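Local coordinates for protein 4-hydroxyphenylpyruvate dioxygenase (Pseudomonas putida, PDB 5HMQ) that converts 3-dehydroshikimate to protocatechuate with a divalent metal ion, through a TIM-barrel domain fused to a hydroxyphenylpyruvate-dioxygenase-like domain that lacks that activity, at residues C[294-299]-C[368-373]; C[398-403]-C[412-417]; C[336-341]-C[438-443]; C[467-472]-C[489-494]. All blocks are in the same frame, centred on the assembly; numbering follows the deposited sequence.

Contact 1 (C[294-299]-C[368-373]); sequences AYDGVE and ALRVKD
Residues 294-299 and 368-371 run antiparallel, with non-hydrogen-bonded pairs at Tyr295-Val371 and Val298-Leu369 and a one-residue shift of register between them. This shift is a beta bulge in strand 295-304, within the first vicinal-oxygen-chelate (VOC) domain of the HPPD-like half. Gly297 takes up the bulge with positive phi (76°), and its O receives Arg370 N at 2.9 Å, in the carbonyl plane. Asp296 N donates to Arg370 O (2.8 Å), and after the shift Glu299 N donates to Ala368 O. Arg370 carries the side-chain contact. CG lies anti to the carbonyl carbon and the chain runs extended to NE, along the same direction as Asp296 and across Glu299 at about a right angle. Glu299 bends at chi2 (53°), which brings OE1 to 2.6 Å from Arg370 NE. The salt bridge is close, but its hydrogen bond is weak: the N-H is poorly aimed, and the carboxylate and guanidinium planes stand 79° apart. The other carboxylate oxygen, OE2, bonds to Tyr424 OH. Val298 O lies over one guanidinium face, offset toward its rim, while NH1 also makes a salt bridge to Asp340, so two carboxylates probably stabilise the positive charge. On the sheet face shared by Tyr295 and Val371, the side chains lie side by side, and CG1 of Val371 meets the ring edge at Tyr295 CD1 (3.6 Å); Tyr295 OH bonds to Phe466 O. Arg370 NH1 donates in its own guanidinium plane to Asp296 O, 3.3 Å away and nearly along the C=O axis.

Contact 2 (C[398-403]-C[412-417]); sequences CEVPAV and YLVEQG
Cys398 lays its sulfur over one face of the Tyr412 ring, a sulfur-aromatic contact with SG 3.9 Å from the centroid of the Tyr412 ring and only 15° off the ring normal. SG lies anti to the carbonyl carbon (chi1 -69°), and its closest ring atom is Tyr412 CE1. Ala402 CB approaches obliquely at Tyr412 CD1 (3.9 Å), from the same sheet face: Ala402 and Tyr412 form an antiparallel non-hydrogen-bonded pair of the beta hairpin 402-404/410-414. The ring is also fixed at its tip, where Tyr412 OH bonds to Glu302. Val400 crosses Tyr412 at about a right angle. Its CG2 sits in the crowded position between N and the carbonyl carbon, touching Tyr412 CB. Val400 CG2 also lies 4.0 Å from Val414 CG2, and Val400 CB rests on Leu413 O (3.4 Å). The backbone bond is nearly straight: Leu413 N donates to Pro401 O at 2.9 Å with an N-H...O angle of 171°, close to the C=O axis. Beside it, the Pro401 ring crosses Leu413, CG against CB, and Val403 CG2 meets Leu413 CD1. Within the first VOC domain, Leu413, Pro401 and Val403 pack onto helix 374-383, and Tyr412 and Val414 touch Ala368 of the adjacent strand 363-371.

Contact 3 (C[336-341]-C[438-443]); sequences LRQGDI and GGLRRI
Asp340 OD2 is gripped by two partners, a salt bridge from Arg370 NH1 and a water that donates to Asp340 OD2 at 2.7 Å and in turn accepts from Arg442 NE. The two charged groups bridged by water, Asp340 and Arg442, do not touch directly; the arginine sends NH2 on to Thr494 O. A short backbone bond adds to this, with Asp340 N 2.6 Å from Arg441 O and lying in that carbonyl's plane. Asp340 sits in a type II' turn, residues 338-341, whose Gly339 has positive phi (61°) and passes close to Leu440 and Arg441. Gln338 extends fully, CG anti to the backbone N (chi1 178°), and crosses Leu440 obliquely. Its OE1 accepts from Leu440 N at 3.0 Å, with the donor well above the amide carbonyl plane, while its CD lies 3.6 Å from Leu440 CB. At the other end of the amide, NE2 is held by Leu320 O. The apolar part is carried by Ile341: CD1 touches Leu440 CB, CG2 meets CG1 of Ile443 at 3.8 Å, and CG1 lies 3.6 Å from Arg442 CA. Phe526 of strand 520-528 touches Ile341, Leu440 and Ile443 alike. The contact therefore sets a beta-hairpin turn of the first VOC domain against the first strand of the second, strand 440-450, which carries the magnesium ligand His445 just beyond Ile443, in keeping with the paired VOC domains of the HPPD-like fold.

Contact 4 (C[467-472]-C[489-494]); sequences DFAADD and RSQCGT
The Phe468 ring lies with one face against the backbone at Arg489 and Ser490, Ser490 N sitting over its centre 4.0 Å above the plane. The ring's CG is anti to the carbonyl carbon (chi1 -79°), and CE1 comes to 3.9 Å from Ser490 CB. Tyr462 meets the same ring, the two ring planes about 25° apart. Next to it, Ala469 and Arg489 make an antiparallel hydrogen-bonded pair, in which Ala469 N donates to Arg489 O at 2.7 Å in the carbonyl plane, while the return bond from Arg489 N to Ala469 O is weak. Gln491 crosses Asp467 at about a right angle. Bent at chi2 (-62°), it folds its amide back so that NE2 reaches the backbone O of Asp467 at 2.6 Å; this oxygen lies in the amide plane, although the donor stands above the carbonyl plane. A water grips the same oxygen and accepts from Gln491 N, so Asp467 O takes two donors. Arg489 runs extended from CG to NE, then turns its guanidinium across the type I turn 490-493: NH1 donates to Gln491 O at 2.6 Å, and Gly493 CA lies over the centre of one face. Asp471 meets Arg489 obliquely, CB to CB at 3.8 Å, yet its carboxylate makes its salt bridge with Arg496. The polar chemistry thus falls mainly on main-chain oxygens: Gln491 ties residues 467-472 to the loop, and Arg489 braces the turn from within its own segment, while the aspartate's charge is probably balanced by another arginine in this edge of the second VOC domain.

Contacts 1 and 2 belong to one sheet, strand 363-371 pairing with both 295-304 and 410-414; a backbone hydrogen bond between Leu369 N and Tyr412 O joins them. Contact 2 is buried and largely apolar; the other three are partly buried: contact 1 has a salt bridge, contact 3 a water-bridged charge pair, contact 4 mostly bonds to main-chain oxygens. Contact 3 joins the first VOC domain to the second and is linked to contact 1 by the Asp340-Arg370 salt bridge. Contact 4 lies in the second domain, at its sheet's edge, and meets contacts 1 and 3, in part through Thr494: its O binds Arg442, and its OG1 makes weak hydrogen bonds with Gly297 N and Tyr295 O.

Contact 1 (C[294-299]-C[368-373])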
# COMPACT_ATOMS: atom_id res chain seq x y z
N ALA C 294 -15.80 -20.71 -21.20
CA ALA C 294 -16.30 -21.55 -20.12
C ALA C 294 -15.15 -22.31 -19.47
O ALA C 294 -14.13 -22.60 -20.11
CB ALA C 294 -17.35 -22.53 -20.64
N TYR C 295 -15.31 -22.63 -18.19
CA TYR C 295 -14.27 -23.29 -17.42
C TYR C 295 -14.72 -24.67 -16.96
O TYR C 295 -15.91 -24.92 -16.79
CB TYR C 295 -13.88 -22.45 -16.19
CG TYR C 295 -13.55 -21.02 -16.52
CD1 TYR C 295 -12.40 -20.69 -17.22
CD2 TYR C 295 -14.40 -19.99 -16.14
CE1 TYR C 295 -12.10 -19.38 -17.53
CE2 TYR C 295 -14.11 -18.68 -16.44
CZ TYR C 295 -12.95 -18.38 -17.14
OH TYR C 295 -12.66 -17.08 -17.44
N ASP C 296 -13.74 -25.55 -16.76
CA ASP C 296 -13.96 -26.87 -16.18
C ASP C 296 -12.96 -27.11 -15.05
O ASP C 296 -12.26 -28.13 -15.01
CB ASP C 296 -13.87 -27.96 -17.24
CG ASP C 296 -14.34 -29.30 -16.74
OD1 ASP C 296 -15.22 -29.33 -15.86
OD2 ASP C 296 -13.84 -30.34 -17.24
N GLY C 297 -12.88 -26.16 -14.13
CA GLY C 297 -12.01 -26.30 -12.97
C GLY C 297 -10.54 -26.07 -13.30
O GLY C 297 -10.16 -25.52 -14.34
N VAL C 298 -9.70 -26.50 -12.36
CA VAL C 298 -8.25 -26.32 -12.45
C VAL C 298 -7.64 -27.52 -13.15
O VAL C 298 -7.90 -28.67 -12.78
CB VAL C 298 -7.64 -26.12 -11.05
CG1 VAL C 298 -6.12 -26.09 -11.14
CG2 VAL C 298 -8.17 -24.85 -10.41
N GLU C 299 -6.82 -27.25 -14.17
CA GLU C 299 -6.09 -28.34 -14.82
C GLU C 299 -4.94 -28.83 -13.95
O GLU C 299 -4.82 -30.04 -13.69
CB GLU C 299 -5.57 -27.89 -16.19
CG GLU C 299 -4.75 -28.95 -16.90
CD GLU C 299 -5.48 -30.28 -17.00
OE1 GLU C 299 -6.66 -30.29 -17.42
OE2 GLU C 299 -4.87 -31.31 -16.65
N ALA C 368 -2.93 -23.69 -13.96
CA ALA C 368 -3.51 -23.99 -15.25
C ALA C 368 -5.02 -24.16 -15.10
O ALA C 368 -5.48 -24.96 -14.28
CB ALA C 368 -2.90 -25.25 -15.87
N LEU C 369 -5.77 -23.40 -15.88
CA LEU C 369 -7.23 -23.46 -15.86
C LEU C 369 -7.72 -24.27 -17.05
O LEU C 369 -7.20 -24.14 -18.16
CB LEU C 369 -7.81 -22.05 -15.90
CG LEU C 369 -7.18 -21.02 -14.98
CD1 LEU C 369 -7.68 -19.63 -15.36
CD2 LEU C 369 -7.46 -21.32 -13.50
N ARG C 370 -8.75 -25.09 -16.82
CA ARG C 370 -9.39 -25.82 -17.91
C ARG C 370 -10.39 -24.89 -18.58
O ARG C 370 -11.43 -24.58 -18.01
CB ARG C 370 -10.08 -27.07 -17.40
CG ARG C 370 -9.15 -28.22 -17.05
CD ARG C 370 -9.90 -29.54 -17.10
NE ARG C 370 -9.12 -30.64 -16.56
CZ ARG C 370 -9.28 -31.15 -15.34
NH1 ARG C 370 -10.22 -30.67 -14.54
NH2 ARG C 370 -8.52 -32.15 -14.94
N VAL C 371 -10.07 -24.45 -19.79
CA VAL C 371 -10.94 -23.56 -20.55
C VAL C 371 -11.44 -24.30 -21.78
O VAL C 371 -10.70 -25.07 -22.41
CB VAL C 371 -10.22 -22.25 -20.94
CG1 VAL C 371 -9.85 -21.47 -19.69
CG2 VAL C 371 -8.99 -22.53 -21.78
N LYS C 372 -12.71 -24.08 -22.12
CA LYS C 372 -13.29 -24.73 -23.29
C LYS C 372 -12.81 -24.07 -24.58
O LYS C 372 -12.48 -24.77 -25.55
CB LYS C 372 -14.82 -24.70 -23.22
CG LYS C 372 -15.49 -25.38 -24.39
CD LYS C 372 -16.98 -25.51 -24.16
CE LYS C 372 -17.62 -26.38 -25.21
NZ LYS C 372 -18.87 -27.02 -24.69
N ASP C 373 -12.76 -22.75 -24.61
CA ASP C 373 -12.34 -21.99 -25.78
C ASP C 373 -11.05 -21.25 -25.40
O ASP C 373 -11.10 -20.18 -24.79
CB ASP C 373 -13.43 -21.03 -26.24
CG ASP C 373 -13.18 -20.45 -27.61
OD1 ASP C 373 -12.03 -20.50 -28.09
OD2 ASP C 373 -14.15 -19.95 -28.23

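Contact 2 (C[398-403]-C[412-417])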
# COMPACT_ATOMS: atom_id res chain seq x y z
N CYS C 398 5.34 -23.52 -20.66
CA CYS C 398 4.38 -24.43 -21.25
C CYS C 398 4.14 -24.06 -22.71
O CYS C 398 4.58 -23.01 -23.19
CB CYS C 398 3.06 -24.43 -20.47
SG CYS C 398 3.16 -25.15 -18.82
N GLU C 399 3.44 -24.93 -23.43
CA GLU C 399 3.15 -24.70 -24.83
C GLU C 399 1.78 -24.09 -25.08
O GLU C 399 1.48 -23.71 -26.21
CB GLU C 399 3.30 -26.01 -25.62
CG GLU C 399 4.68 -26.64 -25.44
CD GLU C 399 5.07 -27.56 -26.58
OE1 GLU C 399 4.36 -27.58 -27.61
OE2 GLU C 399 6.11 -28.25 -26.46
N VAL C 400 0.95 -23.98 -24.05
CA VAL C 400 -0.33 -23.28 -24.14
C VAL C 400 -0.09 -21.81 -23.81
O VAL C 400 0.94 -21.48 -23.20
CB VAL C 400 -1.38 -23.90 -23.20
CG1 VAL C 400 -1.66 -25.34 -23.59
CG2 VAL C 400 -0.91 -23.81 -21.75
N PRO C 401 -0.99 -20.90 -24.18
CA PRO C 401 -0.81 -19.50 -23.79
C PRO C 401 -1.00 -19.31 -22.29
O PRO C 401 -1.64 -20.11 -21.60
CB PRO C 401 -1.90 -18.76 -24.58
CG PRO C 401 -2.90 -19.80 -24.93
CD PRO C 401 -2.13 -21.08 -25.10
N ALA C 402 -0.41 -18.22 -21.78
CA ALA C 402 -0.48 -17.88 -20.37
C ALA C 402 -0.83 -16.41 -20.20
O ALA C 402 -0.50 -15.58 -21.04
CB ALA C 402 0.85 -18.18 -19.66
N VAL C 403 -1.53 -16.11 -19.11
CA VAL C 403 -1.87 -14.74 -18.73
C VAL C 403 -1.20 -14.43 -17.40
O VAL C 403 -1.26 -15.24 -16.47
CB VAL C 403 -3.40 -14.54 -18.64
CG1 VAL C 403 -3.72 -13.13 -18.17
CG2 VAL C 403 -4.04 -14.83 -19.98
N TYR C 412 -2.21 -20.46 -17.00
CA TYR C 412 -2.18 -21.19 -18.27
C TYR C 412 -3.59 -21.47 -18.76
O TYR C 412 -4.47 -21.85 -17.98
CB TYR C 412 -1.42 -22.51 -18.13
CG TYR C 412 -0.05 -22.40 -17.51
CD1 TYR C 412 0.98 -21.72 -18.14
CD2 TYR C 412 0.22 -23.02 -16.29
CE1 TYR C 412 2.23 -21.64 -17.58
CE2 TYR C 412 1.47 -22.95 -15.73
CZ TYR C 412 2.47 -22.26 -16.37
OH TYR C 412 3.72 -22.18 -15.79
N LEU C 413 -3.80 -21.30 -20.06
CA LEU C 413 -5.09 -21.55 -20.69
C LEU C 413 -5.01 -22.90 -21.39
O LEU C 413 -4.55 -23.00 -22.54
CB LEU C 413 -5.44 -20.43 -21.66
CG LEU C 413 -5.35 -19.02 -21.06
CD1 LEU C 413 -5.67 -17.96 -22.10
CD2 LEU C 413 -6.26 -18.89 -19.85
N VAL C 414 -5.46 -23.96 -20.71
CA VAL C 414 -5.33 -25.32 -21.20
C VAL C 414 -6.67 -25.75 -21.80
O VAL C 414 -7.69 -25.78 -21.11
CB VAL C 414 -4.91 -26.28 -20.08
CG1 VAL C 414 -4.83 -27.71 -20.60
CG2 VAL C 414 -3.57 -25.85 -19.50
N GLU C 415 -6.65 -26.07 -23.09
CA GLU C 415 -7.79 -26.63 -23.79
C GLU C 415 -7.67 -28.15 -23.82
O GLU C 415 -6.69 -28.69 -24.33
CB GLU C 415 -7.89 -26.06 -25.20
CG GLU C 415 -9.32 -25.86 -25.70
CD GLU C 415 -9.37 -25.10 -27.02
OE1 GLU C 415 -8.73 -25.56 -27.99
OE2 GLU C 415 -10.05 -24.05 -27.08
N GLN C 416 -8.67 -28.83 -23.27
CA GLN C 416 -8.91 -30.26 -23.42
C GLN C 416 -8.80 -30.71 -24.88
O GLN C 416 -9.40 -30.10 -25.77
CB GLN C 416 -10.30 -30.62 -22.86
CG GLN C 416 -11.47 -29.72 -23.34
CD GLN C 416 -11.30 -28.24 -22.97
OE1 GLN C 416 -10.76 -27.91 -21.92
NE2 GLN C 416 -11.72 -27.36 -23.87
N GLY C 417 -8.03 -31.76 -25.15
CA GLY C 417 -7.34 -32.54 -24.14
C GLY C 417 -6.74 -33.80 -24.74
O GLY C 417 -6.06 -34.57 -24.05

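Contact 3 (C[336-341]-C[438-443])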
# COMPACT_ATOMS: atom_id res chain seq x y z
N LEU C 336 2.24 -35.03 -9.38
CA LEU C 336 1.47 -35.84 -8.45
C LEU C 336 -0.01 -35.72 -8.80
O LEU C 336 -0.47 -34.68 -9.27
CB LEU C 336 1.68 -35.45 -6.98
CG LEU C 336 3.01 -35.85 -6.33
CD1 LEU C 336 4.14 -34.90 -6.70
CD2 LEU C 336 2.88 -36.05 -4.82
N ARG C 337 -0.74 -36.81 -8.58
CA ARG C 337 -2.08 -36.94 -9.12
C ARG C 337 -2.99 -37.63 -8.11
O ARG C 337 -2.56 -38.55 -7.41
CB ARG C 337 -2.02 -37.72 -10.44
CG ARG C 337 -3.20 -37.56 -11.37
CD ARG C 337 -2.85 -38.22 -12.69
NE ARG C 337 -3.23 -37.39 -13.84
CZ ARG C 337 -2.73 -37.54 -15.06
NH1 ARG C 337 -1.83 -38.49 -15.30
NH2 ARG C 337 -3.13 -36.74 -16.04
N GLN C 338 -4.24 -37.19 -8.05
CA GLN C 338 -5.26 -37.87 -7.26
C GLN C 338 -6.62 -37.42 -7.76
O GLN C 338 -6.94 -36.23 -7.70
CB GLN C 338 -5.12 -37.55 -5.77
CG GLN C 338 -6.21 -38.19 -4.91
CD GLN C 338 -6.00 -37.98 -3.42
OE1 GLN C 338 -6.74 -38.50 -2.60
NE2 GLN C 338 -4.98 -37.19 -3.08
N GLY C 339 -7.42 -38.37 -8.24
CA GLY C 339 -8.71 -38.02 -8.80
C GLY C 339 -8.55 -37.11 -10.01
O GLY C 339 -7.86 -37.44 -10.98
N ASP C 340 -9.17 -35.94 -9.94
CA ASP C 340 -9.05 -34.94 -11.00
C ASP C 340 -8.10 -33.82 -10.59
O ASP C 340 -8.05 -32.78 -11.26
CB ASP C 340 -10.45 -34.40 -11.33
CG ASP C 340 -10.47 -33.46 -12.51
OD1 ASP C 340 -10.42 -33.95 -13.66
OD2 ASP C 340 -10.53 -32.22 -12.30
N ILE C 341 -7.30 -34.03 -9.55
CA ILE C 341 -6.33 -33.05 -9.06
C ILE C 341 -4.96 -33.40 -9.62
O ILE C 341 -4.47 -34.52 -9.42
CB ILE C 341 -6.31 -33.01 -7.53
CG1 ILE C 341 -7.73 -32.98 -6.97
CG2 ILE C 341 -5.52 -31.81 -7.04
CD1 ILE C 341 -7.84 -33.50 -5.55
N GLY C 438 -5.89 -42.23 -1.93
CA GLY C 438 -7.03 -41.62 -1.30
C GLY C 438 -8.19 -41.33 -2.24
O GLY C 438 -8.16 -41.66 -3.43
N GLY C 439 -9.21 -40.69 -1.68
CA GLY C 439 -10.42 -40.37 -2.41
C GLY C 439 -10.73 -38.88 -2.51
O GLY C 439 -11.90 -38.49 -2.45
N LEU C 440 -9.70 -38.05 -2.64
CA LEU C 440 -9.91 -36.65 -3.00
C LEU C 440 -10.12 -36.58 -4.50
O LEU C 440 -9.41 -37.23 -5.26
CB LEU C 440 -8.73 -35.78 -2.59
CG LEU C 440 -8.23 -35.98 -1.16
CD1 LEU C 440 -7.04 -35.08 -0.87
CD2 LEU C 440 -9.36 -35.72 -0.18
N ARG C 441 -11.11 -35.82 -4.93
CA ARG C 441 -11.49 -35.90 -6.32
C ARG C 441 -11.24 -34.63 -7.11
O ARG C 441 -10.79 -34.70 -8.25
CB ARG C 441 -12.94 -36.36 -6.43
CG ARG C 441 -13.08 -37.73 -5.75
CD ARG C 441 -14.18 -38.53 -6.37
NE ARG C 441 -15.21 -37.69 -6.89
CZ ARG C 441 -16.45 -38.15 -7.11
NH1 ARG C 441 -16.77 -39.44 -6.90
NH2 ARG C 441 -17.40 -37.32 -7.59
N ARG C 442 -11.55 -33.46 -6.55
CA ARG C 442 -11.28 -32.24 -7.30
C ARG C 442 -10.97 -31.10 -6.35
O ARG C 442 -11.28 -31.15 -5.16
CB ARG C 442 -12.45 -31.84 -8.21
CG ARG C 442 -13.66 -31.30 -7.47
CD ARG C 442 -14.81 -31.05 -8.44
NE ARG C 442 -14.50 -29.99 -9.41
CZ ARG C 442 -14.68 -28.69 -9.19
NH1 ARG C 442 -15.17 -28.27 -8.03
NH2 ARG C 442 -14.37 -27.82 -10.13
N ILE C 443 -10.32 -30.07 -6.90
CA ILE C 443 -10.13 -28.82 -6.17
C ILE C 443 -11.46 -28.09 -6.12
O ILE C 443 -12.03 -27.72 -7.15
CB ILE C 443 -9.04 -27.96 -6.83
CG1 ILE C 443 -7.69 -28.67 -6.74
CG2 ILE C 443 -9.00 -26.58 -6.20
CD1 ILE C 443 -6.62 -28.07 -7.62
O HOH W 1 -12.52 -30.38 -11.84

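Contact 4 (C[467-472]-C[489-494])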
# COMPACT_ATOMS: atom_id res chain seq x y z
N ASP C 467 -14.34 -12.83 -16.26
CA ASP C 467 -15.79 -12.77 -16.03
C ASP C 467 -16.20 -13.54 -14.78
O ASP C 467 -17.21 -14.25 -14.76
CB ASP C 467 -16.57 -13.25 -17.26
CG ASP C 467 -18.01 -12.80 -17.25
OD1 ASP C 467 -18.32 -11.79 -16.58
OD2 ASP C 467 -18.85 -13.45 -17.92
N PHE C 468 -15.40 -13.41 -13.72
CA PHE C 468 -15.81 -13.93 -12.43
C PHE C 468 -16.87 -13.02 -11.80
O PHE C 468 -17.03 -11.86 -12.18
CB PHE C 468 -14.60 -14.06 -11.49
CG PHE C 468 -13.75 -15.27 -11.75
CD1 PHE C 468 -13.77 -15.91 -12.98
CD2 PHE C 468 -12.93 -15.77 -10.75
CE1 PHE C 468 -12.98 -17.02 -13.21
CE2 PHE C 468 -12.15 -16.89 -10.97
CZ PHE C 468 -12.17 -17.52 -12.20
N ALA C 469 -17.59 -13.57 -10.83
CA ALA C 469 -18.65 -12.85 -10.14
C ALA C 469 -18.40 -12.88 -8.63
O ALA C 469 -17.69 -13.75 -8.11
CB ALA C 469 -20.03 -13.43 -10.46
N ALA C 470 -19.01 -11.92 -7.94
CA ALA C 470 -18.92 -11.85 -6.49
C ALA C 470 -19.57 -13.06 -5.83
O ALA C 470 -20.55 -13.62 -6.32
CB ALA C 470 -19.56 -10.56 -5.98
N ASP C 471 -19.00 -13.47 -4.69
CA ASP C 471 -19.48 -14.65 -3.97
C ASP C 471 -19.19 -14.48 -2.47
O ASP C 471 -18.54 -15.30 -1.83
CB ASP C 471 -18.83 -15.91 -4.52
CG ASP C 471 -19.43 -17.18 -3.94
OD1 ASP C 471 -20.64 -17.19 -3.65
OD2 ASP C 471 -18.67 -18.16 -3.76
N ASP C 472 -19.67 -13.38 -1.90
CA ASP C 472 -19.32 -13.01 -0.53
C ASP C 472 -20.28 -13.63 0.49
O ASP C 472 -21.39 -14.05 0.16
CB ASP C 472 -19.33 -11.49 -0.38
CG ASP C 472 -18.63 -10.80 -1.54
OD1 ASP C 472 -17.44 -11.09 -1.78
OD2 ASP C 472 -19.28 -9.99 -2.23
N ARG C 489 -15.99 -16.14 -7.96
CA ARG C 489 -16.58 -17.38 -8.45
C ARG C 489 -16.74 -17.28 -9.96
O ARG C 489 -17.26 -16.27 -10.46
CB ARG C 489 -17.93 -17.61 -7.77
CG ARG C 489 -18.69 -18.86 -8.19
CD ARG C 489 -20.16 -18.72 -7.79
NE ARG C 489 -20.91 -19.97 -7.91
CZ ARG C 489 -21.55 -20.35 -9.01
NH1 ARG C 489 -21.54 -19.59 -10.09
NH2 ARG C 489 -22.21 -21.51 -9.02
N SER C 490 -16.30 -18.31 -10.68
CA SER C 490 -16.62 -18.39 -12.10
C SER C 490 -18.13 -18.55 -12.27
O SER C 490 -18.84 -18.96 -11.35
CB SER C 490 -15.88 -19.56 -12.76
OG SER C 490 -16.22 -20.79 -12.16
N GLN C 491 -18.62 -18.21 -13.46
CA GLN C 491 -20.06 -18.17 -13.69
C GLN C 491 -20.73 -19.49 -13.34
O GLN C 491 -21.80 -19.50 -12.72
CB GLN C 491 -20.36 -17.78 -15.14
CG GLN C 491 -19.88 -16.39 -15.52
CD GLN C 491 -20.54 -15.29 -14.72
OE1 GLN C 491 -21.70 -15.40 -14.32
NE2 GLN C 491 -19.81 -14.20 -14.48
N CYS C 492 -20.13 -20.62 -13.72
CA CYS C 492 -20.72 -21.92 -13.46
C CYS C 492 -20.12 -22.61 -12.24
O CYS C 492 -20.38 -23.80 -12.02
CB CYS C 492 -20.59 -22.81 -14.69
SG CYS C 492 -21.83 -22.45 -15.96
N GLY C 493 -19.33 -21.90 -11.44
CA GLY C 493 -18.92 -22.38 -10.13
C GLY C 493 -17.78 -23.37 -10.10
O GLY C 493 -17.40 -23.81 -9.01
N THR C 494 -17.21 -23.73 -11.26
CA THR C 494 -16.12 -24.70 -11.25
C THR C 494 -14.82 -24.10 -10.71
O THR C 494 -13.90 -24.85 -10.36
CB THR C 494 -15.88 -25.27 -12.65
OG1 THR C 494 -15.38 -24.23 -13.51
CG2 THR C 494 -17.18 -25.82 -13.23
O HOH W 2 -16.74 -17.18 -15.18